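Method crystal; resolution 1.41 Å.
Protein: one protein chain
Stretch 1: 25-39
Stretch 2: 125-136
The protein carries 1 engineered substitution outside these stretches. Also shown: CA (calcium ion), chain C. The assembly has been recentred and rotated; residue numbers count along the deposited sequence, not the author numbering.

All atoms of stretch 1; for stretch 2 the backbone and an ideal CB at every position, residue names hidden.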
# COMPACT_ATOMS: atom_id res chain seq x y z
N LEU A 25 -19.57 -12.18 -19.71
CA LEU A 25 -20.08 -11.04 -18.95
C LEU A 25 -21.34 -10.46 -19.58
O LEU A 25 -21.33 -10.13 -20.77
CB LEU A 25 -19.05 -9.92 -18.91
CG LEU A 25 -17.65 -10.19 -18.36
CD1 LEU A 25 -16.72 -9.02 -18.65
CD2 LEU A 25 -17.75 -10.49 -16.85
N PRO A 26 -22.41 -10.30 -18.78
CA PRO A 26 -23.54 -9.51 -19.27
C PRO A 26 -23.14 -8.04 -19.45
O PRO A 26 -22.14 -7.56 -18.87
CB PRO A 26 -24.57 -9.62 -18.14
CG PRO A 26 -24.18 -10.85 -17.38
CD PRO A 26 -22.68 -10.86 -17.44
N GLY A 27 -23.89 -7.32 -20.28
CA GLY A 27 -23.75 -5.88 -20.37
C GLY A 27 -23.57 -5.36 -21.77
O GLY A 27 -23.12 -6.08 -22.68
N ALA A 28 -23.89 -4.08 -21.93
CA ALA A 28 -23.88 -3.40 -23.22
C ALA A 28 -22.91 -2.22 -23.21
O ALA A 28 -23.04 -1.30 -24.00
CB ALA A 28 -25.29 -2.93 -23.58
N ASN A 29 -21.93 -2.26 -22.31
CA ASN A 29 -20.89 -1.23 -22.28
C ASN A 29 -19.92 -1.50 -23.42
O ASN A 29 -19.31 -2.56 -23.47
CB ASN A 29 -20.17 -1.25 -20.94
CG ASN A 29 -21.13 -1.14 -19.77
OD1 ASN A 29 -21.49 -0.04 -19.36
ND2 ASN A 29 -21.55 -2.29 -19.23
N PRO A 30 -19.79 -0.55 -24.37
CA PRO A 30 -19.03 -0.85 -25.58
C PRO A 30 -17.56 -1.23 -25.37
O PRO A 30 -16.99 -1.93 -26.21
CB PRO A 30 -19.16 0.43 -26.41
CG PRO A 30 -20.46 1.02 -25.95
CD PRO A 30 -20.47 0.75 -24.46
N LEU A 31 -16.96 -0.82 -24.26
CA LEU A 31 -15.54 -1.11 -24.03
C LEU A 31 -15.29 -2.31 -23.11
O LEU A 31 -14.13 -2.66 -22.85
CB LEU A 31 -14.81 0.12 -23.48
CG LEU A 31 -14.92 1.41 -24.29
CD1 LEU A 31 -14.23 2.52 -23.52
CD2 LEU A 31 -14.32 1.26 -25.68
N GLN A 32 -16.35 -2.95 -22.62
CA GLN A 32 -16.15 -3.99 -21.60
C GLN A 32 -15.37 -5.20 -22.09
O GLN A 32 -14.69 -5.86 -21.31
CB GLN A 32 -17.46 -4.39 -20.92
CG GLN A 32 -18.43 -5.22 -21.76
CD GLN A 32 -19.68 -5.53 -20.98
OE1 GLN A 32 -20.41 -4.63 -20.58
NE2 GLN A 32 -19.92 -6.81 -20.72
N ASP A 33 -15.46 -5.50 -23.38
CA ASP A 33 -14.69 -6.62 -23.93
C ASP A 33 -13.19 -6.33 -24.03
O ASP A 33 -12.41 -7.23 -24.31
CB ASP A 33 -15.27 -7.10 -25.27
CG ASP A 33 -16.61 -7.79 -25.10
OD1 ASP A 33 -16.78 -8.53 -24.11
OD2 ASP A 33 -17.48 -7.60 -25.97
N GLN A 34 -12.80 -5.07 -23.78
CA GLN A 34 -11.39 -4.71 -23.71
C GLN A 34 -10.89 -4.49 -22.28
O GLN A 34 -9.74 -4.09 -22.07
CB GLN A 34 -11.07 -3.54 -24.64
CG GLN A 34 -11.07 -3.96 -26.11
CD GLN A 34 -9.81 -4.68 -26.53
OE1 GLN A 34 -9.21 -5.42 -25.75
NE2 GLN A 34 -9.38 -4.44 -27.76
N GLN A 35 -11.77 -4.74 -21.31
CA GLN A 35 -11.39 -4.76 -19.89
C GLN A 35 -10.97 -6.20 -19.53
O GLN A 35 -11.77 -6.98 -19.01
CB GLN A 35 -12.55 -4.30 -19.02
CG GLN A 35 -12.98 -2.85 -19.24
CD GLN A 35 -14.22 -2.51 -18.45
OE1 GLN A 35 -15.32 -2.47 -19.00
NE2 GLN A 35 -14.06 -2.30 -17.15
N TRP A 36 -9.73 -6.54 -19.84
CA TRP A 36 -9.24 -7.91 -19.64
C TRP A 36 -9.27 -8.28 -18.17
O TRP A 36 -9.27 -9.46 -17.84
CB TRP A 36 -7.82 -8.09 -20.20
CG TRP A 36 -6.81 -7.20 -19.51
CD1 TRP A 36 -6.46 -5.94 -19.88
CD2 TRP A 36 -6.08 -7.49 -18.32
NE1 TRP A 36 -5.54 -5.42 -18.99
CE2 TRP A 36 -5.29 -6.36 -18.02
CE3 TRP A 36 -5.99 -8.61 -17.47
CZ2 TRP A 36 -4.43 -6.30 -16.91
CZ3 TRP A 36 -5.14 -8.56 -16.37
CH2 TRP A 36 -4.36 -7.40 -16.11
N TYR A 37 -9.25 -7.28 -17.30
CA TYR A 37 -9.26 -7.54 -15.87
C TYR A 37 -10.59 -8.09 -15.38
O TYR A 37 -10.64 -8.83 -14.39
CB TYR A 37 -8.81 -6.31 -15.08
CG TYR A 37 -9.58 -5.03 -15.32
CD1 TYR A 37 -9.20 -4.15 -16.35
CD2 TYR A 37 -10.63 -4.66 -14.49
CE1 TYR A 37 -9.87 -2.94 -16.54
CE2 TYR A 37 -11.31 -3.45 -14.68
CZ TYR A 37 -10.93 -2.61 -15.71
OH TYR A 37 -11.58 -1.41 -15.89
N LEU A 38 -11.68 -7.76 -16.08
CA LEU A 38 -12.98 -8.37 -15.79
C LEU A 38 -13.00 -9.81 -16.28
O LEU A 38 -13.45 -10.71 -15.58
CB LEU A 38 -14.11 -7.60 -16.46
CG LEU A 38 -14.34 -6.12 -16.11
CD1 LEU A 38 -15.52 -5.60 -16.90
CD2 LEU A 38 -14.55 -5.96 -14.61
N LEU A 39 -12.53 -10.01 -17.51
CA LEU A 39 -12.51 -11.32 -18.16
C LEU A 39 -11.43 -11.23 -19.23
O LEU A 39 -11.52 -10.43 -20.17
CB LEU A 39 -13.88 -11.65 -18.77
CG LEU A 39 -14.14 -13.09 -19.26
CD1 LEU A 39 -15.62 -13.31 -19.44
CD2 LEU A 39 -13.42 -13.37 -20.56
N UNK A 125 -17.54 1.94 -12.59
CA UNK A 125 -18.11 2.51 -13.82
C UNK A 125 -19.52 1.95 -13.99
O UNK A 125 -19.77 0.76 -13.76
CB UNK A 125 -17.24 2.19 -15.04
N UNK A 126 -20.44 2.81 -14.40
CA UNK A 126 -21.85 2.46 -14.46
C UNK A 126 -22.12 1.41 -15.53
O UNK A 126 -21.52 1.43 -16.61
CB UNK A 126 -22.69 3.71 -14.73
N UNK A 127 -23.00 0.46 -15.21
CA UNK A 127 -23.42 -0.55 -16.16
C UNK A 127 -24.56 0.01 -17.02
O UNK A 127 -25.70 0.12 -16.57
CB UNK A 127 -23.85 -1.83 -15.44
N UNK A 128 -24.22 0.39 -18.24
CA UNK A 128 -25.17 1.07 -19.12
C UNK A 128 -24.77 0.80 -20.58
O UNK A 128 -24.27 -0.29 -20.88
CB UNK A 128 -25.21 2.57 -18.83
N UNK A 129 -24.98 1.76 -21.47
CA UNK A 129 -24.66 1.56 -22.89
C UNK A 129 -23.46 2.39 -23.36
O UNK A 129 -23.21 2.52 -24.57
CB UNK A 129 -25.88 1.91 -23.75
N UNK A 130 -22.72 2.95 -22.40
CA UNK A 130 -21.52 3.74 -22.70
C UNK A 130 -20.30 3.22 -21.96
O UNK A 130 -20.43 2.57 -20.92
CB UNK A 130 -21.75 5.21 -22.34
N UNK A 131 -19.12 3.49 -22.50
CA UNK A 131 -17.88 3.28 -21.77
C UNK A 131 -17.63 1.87 -21.30
O UNK A 131 -17.81 0.91 -22.05
CB UNK A 131 -17.85 4.21 -20.55
N UNK A 132 -17.23 1.77 -20.04
CA UNK A 132 -16.79 0.52 -19.43
C UNK A 132 -17.81 0.01 -18.43
O UNK A 132 -18.84 0.66 -18.16
CB UNK A 132 -15.43 0.71 -18.75
N UNK A 133 -17.53 -1.16 -17.87
CA UNK A 133 -18.33 -1.73 -16.79
C UNK A 133 -17.45 -1.86 -15.56
O UNK A 133 -16.39 -2.47 -15.61
CB UNK A 133 -18.92 -3.08 -17.19
N UNK A 134 -17.89 -1.29 -14.44
CA UNK A 134 -17.14 -1.46 -13.20
C UNK A 134 -17.09 -2.90 -12.74
O UNK A 134 -17.95 -3.73 -13.11
CB UNK A 134 -17.75 -0.59 -12.10
N UNK A 135 -16.09 -3.22 -11.92
CA UNK A 135 -16.06 -4.51 -11.25
C UNK A 135 -17.31 -4.68 -10.38
O UNK A 135 -17.92 -5.75 -10.35
CB UNK A 135 -14.79 -4.65 -10.41
N UNK A 136 -17.69 -3.60 -9.70
CA UNK A 136 -18.82 -3.55 -8.78
C UNK A 136 -19.67 -2.35 -9.22
O UNK A 136 -19.69 -1.31 -8.55
CB UNK A 136 -18.37 -3.43 -7.32
CA CA C . -20.65 2.08 -18.64

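The calcium ion sets the rules here: Asn 29 OD1 lies 2.4 Å from it, and the backbone of stretch 2 curls around the same site.

At 125 the ideal CB has nothing of stretch 1 within 5.5 Å; the residue is Ala 125. Position 126 points its CB away and offers its carbonyl to the metal. Val 126 O sits 2.3 Å from calcium.

At 127 the CB lies 4.5 Å from Asn 29 ND2, a donor, so a short acceptor would suit: Asp, Asn or perhaps Ser. Asp 127 extends in the t rotamer, and its OD1 accepts from Asn 29 ND2 at 2.8 Å. Through water 1 it reaches Ala 28 N.

Position 128 points its CB away, yet calcium is near enough for a short oxygen-bearing side chain to turn back, Asp or Asn above all. Asn 128 does so in the p rotamer, placing OD1 2.4 Å from calcium, while its N donates to Asn 29 OD1 at 3.0 Å.

At 129 CB points away, and many residues would fit; Ala 129 brings its CA within 3.5 Å of Ala 28 O in a CA-H...O contact. Position 130 also points away. Ile 130 binds calcium through its backbone O at 2.4 Å.

At 131 phi is +59°, which favours glycine, and Gly 131 is found. Its O accepts from Leu 31 N at 2.9 Å, tying down the turn that begins at Asn 29.

At 132 the CB is tight against Gln 35 OE1, 3.2 Å away, yet a small or beta-branched residue fits. Thr 132 packs CG2 3.9 Å from Leu 31 CB, and water 2 links its OG1 to Tyr 37 OH. Its O binds calcium at 2.4 Å.

Position 133 points toward stretch 1, along a path leading past Gln 32 OE1 to the carbonyl of Pro 26, which already accepts from Gln 32 NE2 and can take a second donor. Lys or Arg suits it. Lys 133 runs out all-t, and NZ donates to Pro 26 O at 2.9 Å. Its backbone pairs with one amide: Lys 133 N donates to Gln 35 OE1, and Gln 35 NE2 to Lys 133 O, both at 2.8 Å.

At 134 a CB would clash with the N of residue 125, 2.6 Å away, hence Gly 134.

At 135 the CB is 4.4 Å from Leu 38 CD2, inviting an aliphatic chain; Ile 135 brings CG1 3.7 Å from that CD2 and meets the edge of the Tyr 37 ring. Position 136 is out of reach: Ala 136.

Stretch 2 125-136: AVDNAIGTKGIA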
# COMPACT_ATOMS: atom_id res chain seq x y z
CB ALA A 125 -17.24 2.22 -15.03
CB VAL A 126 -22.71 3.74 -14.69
CG1 VAL A 126 -24.19 3.42 -14.83
CG2 VAL A 126 -22.49 4.70 -13.53
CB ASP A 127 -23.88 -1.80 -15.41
CG ASP A 127 -24.12 -2.98 -16.32
OD1 ASP A 127 -23.61 -2.98 -17.46
OD2 ASP A 127 -24.81 -3.93 -15.88
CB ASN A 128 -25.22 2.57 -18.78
CG ASN A 128 -23.84 3.21 -18.76
OD1 ASN A 128 -22.88 2.65 -19.29
ND2 ASN A 128 -23.74 4.39 -18.15
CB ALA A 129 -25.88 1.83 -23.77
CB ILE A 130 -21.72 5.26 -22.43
CG1 ILE A 130 -22.02 5.52 -20.95
CG2 ILE A 130 -22.82 5.83 -23.33
CD1 ILE A 130 -21.91 6.98 -20.53
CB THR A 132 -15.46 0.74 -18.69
OG1 THR A 132 -15.60 1.84 -17.78
CG2 THR A 132 -14.30 1.02 -19.68
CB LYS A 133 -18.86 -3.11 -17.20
CG LYS A 133 -19.93 -3.68 -16.26
CD LYS A 133 -20.29 -5.12 -16.64
CE LYS A 133 -21.49 -5.62 -15.85
NZ LYS A 133 -21.75 -7.08 -16.07
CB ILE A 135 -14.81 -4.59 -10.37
CG1 ILE A 135 -13.57 -4.72 -11.24
CG2 ILE A 135 -14.87 -5.76 -9.39
CD1 ILE A 135 -12.29 -4.40 -10.48
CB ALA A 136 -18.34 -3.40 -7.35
O HOH W 1 -25.03 -2.66 -19.71
O HOH W 2 -13.91 0.87 -15.87
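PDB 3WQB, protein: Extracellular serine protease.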